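Local structure of hemolysin BL lytic component L1 (Bacillus cereus, 7NMQ) at residues K287-L290 and A291-Q295. The protein is the L1 lytic component of the haemolysin BL enterotoxin, an alpha-helical toxin that probably acts together with partner components to form pores in host membranes. Numbering follows the deposited sequence.
Sequences KETL and AYLYQ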
loop_
_atom_site.group_PDB
_atom_site.type_symbol
_atom_site.label_atom_id
_atom_site.label_comp_id
_atom_site.label_asym_id
_atom_site.label_seq_id
_atom_site.Cartn_x
_atom_site.Cartn_y
_atom_site.Cartn_z
ATOM N N LYS A 287 -5.093 17.763 6.091
ATOM C CA LYS A 287 -4.696 17.305 7.433
ATOM C C LYS A 287 -5.017 15.815 7.536
ATOM O O LYS A 287 -4.187 15.043 8.053
ATOM C CB LYS A 287 -5.470 18.125 8.457
ATOM C CG LYS A 287 -5.152 17.776 9.887
ATOM C CD LYS A 287 -5.804 18.739 10.851
ATOM C CE LYS A 287 -7.302 18.743 10.816
ATOM N NZ LYS A 287 -7.962 17.525 11.311
ATOM N N GLU A 288 -6.197 15.440 7.108
ATOM C CA GLU A 288 -6.637 14.052 7.248
ATOM C C GLU A 288 -5.720 13.154 6.409
ATOM O O GLU A 288 -5.255 12.106 6.895
ATOM C CB GLU A 288 -8.100 13.905 6.887
ATOM C CG GLU A 288 -9.029 14.645 7.839
ATOM C CD GLU A 288 -8.780 14.212 9.297
ATOM O OE1 GLU A 288 -8.854 12.995 9.604
ATOM O OE2 GLU A 288 -8.372 15.075 10.104
ATOM N N THR A 289 -5.479 13.534 5.172
ATOM C CA THR A 289 -4.654 12.726 4.268
ATOM C C THR A 289 -3.248 12.601 4.838
ATOM O O THR A 289 -2.634 11.532 4.727
ATOM C CB THR A 289 -4.662 13.284 2.856
ATOM O OG1 THR A 289 -6.004 13.240 2.378
ATOM C CG2 THR A 289 -3.726 12.490 1.972
ATOM N N LEU A 290 -2.671 13.666 5.382
ATOM C CA LEU A 290 -1.266 13.549 5.855
ATOM C C LEU A 290 -1.189 12.524 6.987
ATOM O O LEU A 290 -0.134 11.885 7.063
ATOM C CB LEU A 290 -0.765 14.889 6.358
ATOM C CG LEU A 290 -0.534 15.954 5.287
ATOM C CD1 LEU A 290 0.017 17.225 5.910
ATOM C CD2 LEU A 290 0.332 15.494 4.161
ATOM N N ALA A 291 -2.180 12.423 7.859
ATOM C CA ALA A 291 -2.210 11.416 8.939
ATOM C C ALA A 291 -2.418 10.024 8.324
ATOM O O ALA A 291 -1.673 9.118 8.693
ATOM C CB ALA A 291 -3.274 11.707 9.958
ATOM N N TYR A 292 -3.337 9.886 7.367
ATOM C CA TYR A 292 -3.583 8.585 6.707
ATOM C C TYR A 292 -2.292 8.103 6.023
ATOM O O TYR A 292 -2.027 6.870 5.992
ATOM C CB TYR A 292 -4.747 8.703 5.733
ATOM C CG TYR A 292 -6.076 9.008 6.369
ATOM C CD1 TYR A 292 -6.377 8.649 7.679
ATOM C CD2 TYR A 292 -7.093 9.523 5.609
ATOM C CE1 TYR A 292 -7.615 8.928 8.246
ATOM C CE2 TYR A 292 -8.334 9.810 6.165
ATOM C CZ TYR A 292 -8.617 9.491 7.480
ATOM O OH TYR A 292 -9.870 9.835 7.977
ATOM N N LEU A 293 -1.497 9.003 5.453
ATOM C CA LEU A 293 -0.231 8.633 4.781
ATOM C C LEU A 293 0.699 7.951 5.788
ATOM O O LEU A 293 1.216 6.862 5.454
ATOM C CB LEU A 293 0.457 9.848 4.155
ATOM C CG LEU A 293 -0.002 10.232 2.758
ATOM C CD1 LEU A 293 0.398 11.670 2.429
ATOM C CD2 LEU A 293 0.621 9.289 1.735
ATOM N N TYR A 294 0.972 8.542 6.947
ATOM C CA TYR A 294 1.969 7.884 7.825
ATOM C C TYR A 294 1.336 6.587 8.363
ATOM O O TYR A 294 2.085 5.603 8.557
ATOM C CB TYR A 294 2.556 8.815 8.886
ATOM C CG TYR A 294 1.718 9.098 10.094
ATOM C CD1 TYR A 294 1.530 8.153 11.081
ATOM C CD2 TYR A 294 1.205 10.374 10.342
ATOM C CE1 TYR A 294 0.771 8.435 12.212
ATOM C CE2 TYR A 294 0.463 10.660 11.481
ATOM C CZ TYR A 294 0.228 9.683 12.424
ATOM O OH TYR A 294 -0.497 9.975 13.550
ATOM N N GLN A 295 0.021 6.528 8.549
ATOM C CA GLN A 295 -0.655 5.310 9.057
ATOM C C GLN A 295 -0.503 4.180 8.040
ATOM O O GLN A 295 -0.308 3.013 8.435
ATOM C CB GLN A 295 -2.126 5.541 9.345
ATOM C CG GLN A 295 -2.351 6.541 10.457
ATOM C CD GLN A 295 -3.794 6.999 10.466
ATOM O OE1 GLN A 295 -4.668 6.521 9.715
ATOM N NE2 GLN A 295 -4.071 7.894 11.363
#
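From Lys-287 to Leu-293, inside the long helix 275-325, the backbone bonds are of the i to i+4 alpha-helical kind: Tyr-292 N reaches Glu-288 O at 3.0 Å and Leu-293 N reaches Thr-289 O at 2.9 Å, while Ala-291 N to Lys-287 O is stretched to 3.3 Å and weak.

The Glu-288 carbonyl that accepts the Tyr-292 N-H also lies over the tyrosine ring, its O 3.2 Å above one face and offset toward the rim near CG, because chi1 of -65° sets Tyr-292 CG anti to its own carbonyl carbon and beside its N. The acid chain, bent at chi2 (-55°), brings OE1 to 3.7 Å from Tyr-292 OH, a proximity rather than a bond; carboxylate and ring planes stand 86° apart, nearly perpendicular. OE1 instead hydrogen-bonds a di(hydroxyethyl)ether, probably from the crystallisation liquor. The other oxygen, OE2, takes a 2.8 Å salt bridge from Lys-287 NZ, which meets it almost in line with the C-O bond. Lys-287 also pairs with Glu-181, Lys-188 makes a cation-pi contact with Tyr-292, and Thr-289 OG1 hydrogen-bonds Arg-184 NH2, all joining this side to helix 173-200.

Elsewhere, Leu-290 CD2 and Leu-293 CD1 touch at 4.2 Å, and both leucines pack on helix 10-33, as does Thr-289 through Met-31.

The chemistry thus turns a polar side toward helix 173-200 and an apolar one toward helices 10-33 and 107-154 in this ClyA-like toxin; Lys-287, bridging two neighbouring acids, probably offsets their mutual charge and helps keep Glu-288 ionised.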